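Local coordinates for RND efflux system, outer membrane lipoprotein, NodT family (Burkholderia mallei, PDB 6U94) that probably serves as the outer membrane channel component of a tripartite RND-type efflux system, at residues L278-R282 with A454-V460; Q395-I399 with A433-L437. All coordinates share one frame; numbering follows the deposited sequence.

In the fold
Interaction 1 joins the turn at 278-282 to the chain just past helix 421-454, whereas interaction 2 joins helix 362-415 to helix 421-454 partway along their lengths. In sequence both segments of interaction 2 fall between the two of interaction 1, giving the order 278-282, 395-399, 433-437, 454-460. Their centres are 34 Å apart, on opposite sides of the centre of the chain, and the nearest atoms stay about 22 Å from each other. Helix 421-454 is the shared element: interaction 1 lies where it ends, in a Schellman motif, and interaction 2 packs its middle against an antiparallel neighbour, a pairing consistent with the long helical barrel of outer membrane factors.

Interaction 1. Residues L278-R282 with A454-V460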
ATOM      1  N   LEU A 278      14.062 -14.331   4.934  1.00 59.46           N
ATOM      2  CA  LEU A 278      12.715 -14.320   4.377  1.00 55.92           C
ATOM      3  C   LEU A 278      12.722 -13.906   2.913  1.00 53.63           C
ATOM      4  O   LEU A 278      11.871 -14.357   2.137  1.00 52.47           O
ATOM      5  CB  LEU A 278      11.817 -13.377   5.178  1.00 54.32           C
ATOM      6  CG  LEU A 278      11.403 -13.779   6.593  1.00 53.06           C
ATOM      7  CD1 LEU A 278      10.654 -12.628   7.258  1.00 52.24           C
ATOM      8  CD2 LEU A 278      10.549 -15.035   6.573  1.00 48.63           C
ATOM      9  N   LEU A 279      13.669 -13.049   2.518  1.00 47.70           N
ATOM     10  CA  LEU A 279      13.747 -12.586   1.138  1.00 46.57           C
ATOM     11  C   LEU A 279      14.154 -13.685   0.166  1.00 51.23           C
ATOM     12  O   LEU A 279      14.062 -13.478  -1.050  1.00 51.61           O
ATOM     13  CB  LEU A 279      14.721 -11.411   1.034  1.00 47.55           C
ATOM     14  CG  LEU A 279      14.415 -10.224   1.960  1.00 52.52           C
ATOM     15  CD1 LEU A 279      15.240  -9.001   1.582  1.00 49.68           C
ATOM     16  CD2 LEU A 279      12.937  -9.886   1.950  1.00 48.88           C
ATOM     17  N   GLU A 280      14.596 -14.844   0.664  1.00 52.43           N
ATOM     18  CA  GLU A 280      14.843 -15.976  -0.222  1.00 54.76           C
ATOM     19  C   GLU A 280      13.569 -16.420  -0.929  1.00 56.83           C
ATOM     20  O   GLU A 280      13.641 -17.020  -2.008  1.00 57.16           O
ATOM     21  CB  GLU A 280      15.445 -17.141   0.563  1.00 54.39           C
ATOM     22  CG  GLU A 280      16.837 -16.883   1.114  1.00 54.71           C
ATOM     23  CD  GLU A 280      17.235 -17.876   2.188  1.00 60.03           C
ATOM     24  OE1 GLU A 280      16.424 -18.775   2.501  1.00 64.41           O
ATOM     25  OE2 GLU A 280      18.357 -17.758   2.720  1.00 61.42           O
ATOM     26  N   ARG A 281      12.402 -16.139  -0.345  1.00 53.01           N
ATOM     27  CA  ARG A 281      11.116 -16.507  -0.928  1.00 49.21           C
ATOM     28  C   ARG A 281      10.595 -15.483  -1.928  1.00 54.74           C
ATOM     29  O   ARG A 281       9.521 -15.693  -2.499  1.00 56.93           O
ATOM     30  CB  ARG A 281      10.066 -16.705   0.166  1.00 45.31           C
ATOM     31  CG  ARG A 281      10.501 -17.579   1.322  1.00 46.27           C
ATOM     32  CD  ARG A 281       9.604 -17.281   2.505  1.00 55.65           C
ATOM     33  NE  ARG A 281       9.502 -15.836   2.713  1.00 60.23           N
ATOM     34  CZ  ARG A 281       8.532 -15.239   3.398  1.00 60.82           C
ATOM     35  NH1 ARG A 281       7.561 -15.958   3.948  1.00 62.25           N
ATOM     36  NH2 ARG A 281       8.527 -13.919   3.527  1.00 57.49           N
ATOM     37  N   ARG A 282      11.308 -14.384  -2.142  1.00 53.80           N
ATOM     38  CA  ARG A 282      10.899 -13.437  -3.170  1.00 52.87           C
ATOM     39  C   ARG A 282      10.968 -14.108  -4.539  1.00 58.34           C
ATOM     40  O   ARG A 282      11.966 -14.775  -4.848  1.00 54.29           O
ATOM     41  CB  ARG A 282      11.786 -12.198  -3.153  1.00 49.71           C
ATOM     42  CG  ARG A 282      11.495 -11.194  -2.030  1.00 45.60           C
ATOM     43  CD  ARG A 282      12.467 -10.035  -2.102  1.00 43.53           C
ATOM     44  NE  ARG A 282      12.455  -9.394  -3.415  1.00 44.79           N
ATOM     45  CZ  ARG A 282      11.984  -8.172  -3.651  1.00 50.20           C
ATOM     46  NH1 ARG A 282      11.496  -7.436  -2.654  1.00 51.30           N
ATOM     47  NH2 ARG A 282      12.010  -7.677  -4.884  1.00 42.37           N
ATOM     48  N   ALA A 454       7.094  -7.266  -0.561  1.00 58.38           N
ATOM     49  CA  ALA A 454       8.536  -7.101  -0.719  1.00 53.97           C
ATOM     50  C   ALA A 454       9.333  -8.077   0.137  1.00 52.26           C
ATOM     51  O   ALA A 454      10.499  -8.344  -0.172  1.00 51.89           O
ATOM     52  CB  ALA A 454       8.941  -5.660  -0.389  1.00 47.56           C
ATOM     53  N   LEU A 455       8.738  -8.606   1.208  1.00 54.71           N
ATOM     54  CA  LEU A 455       9.388  -9.625   2.021  1.00 53.59           C
ATOM     55  C   LEU A 455       9.346 -11.002   1.377  1.00 57.65           C
ATOM     56  O   LEU A 455       9.980 -11.928   1.894  1.00 60.80           O
ATOM     57  CB  LEU A 455       8.736  -9.707   3.404  1.00 50.01           C
ATOM     58  CG  LEU A 455       8.841  -8.517   4.357  1.00 49.11           C
ATOM     59  CD1 LEU A 455       8.016  -8.787   5.611  1.00 45.26           C
ATOM     60  CD2 LEU A 455      10.289  -8.237   4.721  1.00 50.07           C
ATOM     61  N   GLY A 456       8.624 -11.158   0.273  1.00 57.98           N
ATOM     62  CA  GLY A 456       8.412 -12.458  -0.319  1.00 59.58           C
ATOM     63  C   GLY A 456       7.189 -13.186   0.185  1.00 59.91           C
ATOM     64  O   GLY A 456       7.043 -14.381  -0.094  1.00 58.22           O
ATOM     65  N   GLY A 457       6.305 -12.510   0.917  1.00 58.11           N
ATOM     66  CA  GLY A 457       5.115 -13.145   1.444  1.00 55.13           C
ATOM     67  C   GLY A 457       5.067 -13.170   2.958  1.00 61.11           C
ATOM     68  O   GLY A 457       4.827 -14.220   3.560  1.00 61.42           O
ATOM     69  N   GLY A 458       5.299 -12.018   3.584  1.00 64.92           N
ATOM     70  CA  GLY A 458       5.144 -11.924   5.026  1.00 61.50           C
ATOM     71  C   GLY A 458       6.237 -12.662   5.776  1.00 60.74           C
ATOM     72  O   GLY A 458       7.416 -12.633   5.407  1.00 60.79           O
ATOM     73  N   TRP A 459       5.835 -13.332   6.854  1.00 62.26           N
ATOM     74  CA  TRP A 459       6.763 -13.998   7.752  1.00 66.87           C
ATOM     75  C   TRP A 459       6.187 -15.345   8.162  1.00 77.79           C
ATOM     76  O   TRP A 459       4.980 -15.580   8.072  1.00 83.00           O
ATOM     77  CB  TRP A 459       7.047 -13.150   9.000  1.00 62.73           C
ATOM     78  CG  TRP A 459       5.844 -12.961   9.884  1.00 63.00           C
ATOM     79  CD1 TRP A 459       5.467 -13.748  10.936  1.00 62.86           C
ATOM     80  CD2 TRP A 459       4.863 -11.919   9.792  1.00 61.44           C
ATOM     81  NE1 TRP A 459       4.311 -13.260  11.502  1.00 64.71           N
ATOM     82  CE2 TRP A 459       3.922 -12.138  10.818  1.00 61.90           C
ATOM     83  CE3 TRP A 459       4.689 -10.822   8.940  1.00 59.24           C
ATOM     84  CZ2 TRP A 459       2.823 -11.300  11.017  1.00 58.87           C
ATOM     85  CZ3 TRP A 459       3.597  -9.990   9.140  1.00 55.86           C
ATOM     86  CH2 TRP A 459       2.679 -10.236  10.169  1.00 54.27           C
ATOM     87  N   VAL A 460       7.067 -16.228   8.625  1.00 84.33           N
ATOM     88  CA  VAL A 460       6.638 -17.529   9.123  1.00 96.25           C
ATOM     89  C   VAL A 460       6.204 -17.394  10.578  1.00116.40           C
ATOM     90  O   VAL A 460       6.688 -16.531  11.320  1.00113.76           O
ATOM     91  CB  VAL A 460       7.756 -18.579   8.954  1.00 89.12           C
ATOM     92  CG1 VAL A 460       8.406 -18.451   7.582  1.00 83.14           C
ATOM     93  CG2 VAL A 460       8.793 -18.458  10.061  1.00 89.04           C
TER
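The guanidinium of Arg-281 reaches into the turn at 455-458, where NH2 donates to two carbonyls, Leu-455 O at 3.0 Å (N-H...O 154°) and Gly-458 O. The Arg-281 NH2 to Gly-458 O distance refines unusually short, at 2.5 Å, so its exact length is doubtful. In both cases the nitrogen stands above the carbonyl plane. NH1 adds a weak bond to Gly-457 O, and Arg-281 NE turns back to Leu-278 O at 2.9 Å, in the plane of that carbonyl and on a lone pair. The bend at chi3 (-49°) lets NE return to its own turn while NH1 and NH2 point to the 455-458 carbonyls, and these bonds restrict the group's rotation. Gly-456 O lies over one guanidinium face and Leu-278 CD2 over the other. A second arginine, Arg-282, donates through NH1 to Ala-454 O (2.8 Å, 150°), also on a lone pair, while its charge is paired with Glu-377 and Asp-284.

Gly-456, at positive phi, closes helix 421-454 in a Schellman motif, and its CA comes within 3.9 Å of Arg-282 CA. Around this polar centre, Leu-279 CD2 rests 3.6 Å from Leu-455 CA, and Leu-278 CD1 lies 4.0 Å from Trp-459 CB.

Arg-282 is the N-cap of helix 283-294, so that helix starts against the end of helix 421-454. Helix 362-415 flanks it through Phe-375 and Val-378, and Arg-160 of helix 156-203 bonds to Gly-456 O.

Interaction 2. Residues Q395-I399 with A433-L437; sequences QEAMI and AQQLL
Antiparallel helix packing sets residues 395-399 of helix 362-415 against residues 433-437 of helix 421-454. The local axes approach to 9.4 Å with 157° between their N-to-C directions, and the register pairs Gln-395 with Leu-437 and Ile-399 with Ala-433. Ile-399 supplies much of the apolar contact: CG1 meets Ala-433 CB at 3.6 Å, and CD1 reaches on to Leu-437 CD2 at 3.7 Å, passing close to the backbone at Ala-433 O and Gln-434 CA. Its CG1 branch stands anti to the carbonyl carbon (chi1 -70°) and continues extended, which carries CD1 across to the facing helix.

Ala-433 presents only a methyl group, and Met-398 bends at chi3 to bring CE within 3.6 Å of Ala-433 CB. Ile-399 and Met-398 thus both reach this methyl, and the Gln-395 side chain also comes against it. Farther along, Gln-395 CG lies 4.0 Å from Leu-437 CB, its chain crossing that of Leu-436 at about a right angle. At the margin, the aliphatic part of Glu-396 leans on Leu-437, CG to CD1 3.7 Å.

Both helices have further neighbours here: Leu-402 and Val-392 extend the seam along helix 362-415, while Gln-434 meets Leu-186 of helix 156-203. Long, nearly antiparallel helices packed along their length are consistent with the alpha-helical barrel of outer membrane factors such as TolC.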
ATOM      1  N   GLN A 395      -1.707  15.307  11.076  1.00 67.41           N
ATOM      2  CA  GLN A 395      -3.058  15.655  10.655  1.00 67.41           C
ATOM      3  C   GLN A 395      -4.035  15.611  11.823  1.00 68.36           C
ATOM      4  O   GLN A 395      -5.011  16.368  11.840  1.00 70.32           O
ATOM      5  CB  GLN A 395      -3.513  14.715   9.537  1.00 67.01           C
ATOM      6  CG  GLN A 395      -4.645  15.253   8.680  1.00 69.67           C
ATOM      7  CD  GLN A 395      -4.207  16.386   7.767  1.00 71.90           C
ATOM      8  OE1 GLN A 395      -5.034  17.141   7.258  1.00 75.24           O
ATOM      9  NE2 GLN A 395      -2.901  16.504   7.547  1.00 69.72           N
ATOM     10  N   GLU A 396      -3.793  14.738  12.802  1.00 66.60           N
ATOM     11  CA  GLU A 396      -4.695  14.645  13.945  1.00 65.82           C
ATOM     12  C   GLU A 396      -4.557  15.856  14.862  1.00 67.17           C
ATOM     13  O   GLU A 396      -5.560  16.370  15.371  1.00 64.09           O
ATOM     14  CB  GLU A 396      -4.439  13.348  14.712  1.00 67.49           C
ATOM     15  CG  GLU A 396      -5.017  12.115  14.031  1.00 72.91           C
ATOM     16  CD  GLU A 396      -4.628  10.822  14.719  1.00 74.79           C
ATOM     17  OE1 GLU A 396      -3.615  10.813  15.450  1.00 75.44           O
ATOM     18  OE2 GLU A 396      -5.338   9.813  14.528  1.00 79.65           O
ATOM     19  N   ALA A 397      -3.325  16.324  15.086  1.00 67.67           N
ATOM     20  CA  ALA A 397      -3.136  17.535  15.878  1.00 73.51           C
ATOM     21  C   ALA A 397      -3.653  18.760  15.137  1.00 73.20           C
ATOM     22  O   ALA A 397      -4.136  19.709  15.766  1.00 78.67           O
ATOM     23  CB  ALA A 397      -1.660  17.708  16.237  1.00 58.81           C
ATOM     24  N   MET A 398      -3.569  18.754  13.805  1.00 77.85           N
ATOM     25  CA  MET A 398      -4.143  19.846  13.026  1.00 81.90           C
ATOM     26  C   MET A 398      -5.661  19.856  13.141  1.00 80.75           C
ATOM     27  O   MET A 398      -6.273  20.916  13.325  1.00 82.16           O
ATOM     28  CB  MET A 398      -3.710  19.727  11.565  1.00 88.14           C
ATOM     29  CG  MET A 398      -3.653  21.046  10.815  1.00 96.50           C
ATOM     30  SD  MET A 398      -3.016  20.855   9.137  1.00105.15           S
ATOM     31  CE  MET A 398      -4.403  20.061   8.336  1.00103.10           C
ATOM     32  N   ILE A 399      -6.284  18.678  13.053  1.00 75.87           N
ATOM     33  CA  ILE A 399      -7.728  18.570  13.239  1.00 72.25           C
ATOM     34  C   ILE A 399      -8.114  18.973  14.656  1.00 72.62           C
ATOM     35  O   ILE A 399      -9.205  19.512  14.884  1.00 77.93           O
ATOM     36  CB  ILE A 399      -8.196  17.138  12.899  1.00 69.11           C
ATOM     37  CG1 ILE A 399      -8.082  16.893  11.393  1.00 65.28           C
ATOM     38  CG2 ILE A 399      -9.625  16.886  13.368  1.00 56.99           C
ATOM     39  CD1 ILE A 399      -8.248  15.435  10.997  1.00 68.34           C
ATOM     40  N   ALA A 433      -9.206  18.733   6.321  1.00 69.60           N
ATOM     41  CA  ALA A 433      -8.225  18.003   7.115  1.00 67.12           C
ATOM     42  C   ALA A 433      -8.749  16.643   7.550  1.00 65.37           C
ATOM     43  O   ALA A 433      -7.970  15.690   7.667  1.00 64.21           O
ATOM     44  CB  ALA A 433      -7.817  18.830   8.335  1.00 64.22           C
ATOM     45  N   GLN A 434     -10.057  16.531   7.798  1.00 63.12           N
ATOM     46  CA  GLN A 434     -10.625  15.251   8.205  1.00 63.42           C
ATOM     47  C   GLN A 434     -10.604  14.248   7.057  1.00 65.59           C
ATOM     48  O   GLN A 434     -10.405  13.049   7.277  1.00 60.35           O
ATOM     49  CB  GLN A 434     -12.048  15.448   8.723  1.00 65.25           C
ATOM     50  CG  GLN A 434     -12.133  16.269  10.001  1.00 64.31           C
ATOM     51  CD  GLN A 434     -13.561  16.492  10.453  1.00 68.89           C
ATOM     52  OE1 GLN A 434     -14.403  16.964   9.686  1.00 69.31           O
ATOM     53  NE2 GLN A 434     -13.845  16.147  11.704  1.00 71.09           N
ATOM     54  N   GLN A 435     -10.818  14.719   5.826  1.00 67.52           N
ATOM     55  CA  GLN A 435     -10.702  13.835   4.673  1.00 70.40           C
ATOM     56  C   GLN A 435      -9.265  13.369   4.485  1.00 71.36           C
ATOM     57  O   GLN A 435      -9.021  12.188   4.221  1.00 66.18           O
ATOM     58  CB  GLN A 435     -11.207  14.541   3.417  1.00 71.69           C
ATOM     59  CG  GLN A 435     -12.687  14.884   3.452  1.00 71.95           C
ATOM     60  CD  GLN A 435     -13.092  15.826   2.336  1.00 77.44           C
ATOM     61  OE1 GLN A 435     -13.304  17.019   2.564  1.00 83.53           O
ATOM     62  NE2 GLN A 435     -13.206  15.297   1.122  1.00 75.66           N
ATOM     63  N   LEU A 436      -8.299  14.281   4.636  1.00 72.10           N
ATOM     64  CA  LEU A 436      -6.898  13.909   4.475  1.00 67.57           C
ATOM     65  C   LEU A 436      -6.464  12.875   5.502  1.00 67.72           C
ATOM     66  O   LEU A 436      -5.599  12.044   5.210  1.00 67.39           O
ATOM     67  CB  LEU A 436      -6.006  15.146   4.574  1.00 69.20           C
ATOM     68  CG  LEU A 436      -5.471  15.705   3.257  1.00 72.04           C
ATOM     69  CD1 LEU A 436      -4.336  16.683   3.514  1.00 72.39           C
ATOM     70  CD2 LEU A 436      -5.017  14.573   2.349  1.00 70.39           C
ATOM     71  N   LEU A 437      -7.037  12.915   6.708  1.00 65.70           N
ATOM     72  CA  LEU A 437      -6.657  11.950   7.735  1.00 61.06           C
ATOM     73  C   LEU A 437      -6.983  10.524   7.304  1.00 62.39           C
ATOM     74  O   LEU A 437      -6.188   9.604   7.529  1.00 57.95           O
ATOM     75  CB  LEU A 437      -7.356  12.283   9.052  1.00 58.86           C
ATOM     76  CG  LEU A 437      -7.142  11.295  10.200  1.00 58.93           C
ATOM     77  CD1 LEU A 437      -5.663  11.148  10.514  1.00 48.83           C
ATOM     78  CD2 LEU A 437      -7.914  11.738  11.440  1.00 58.67           C
TER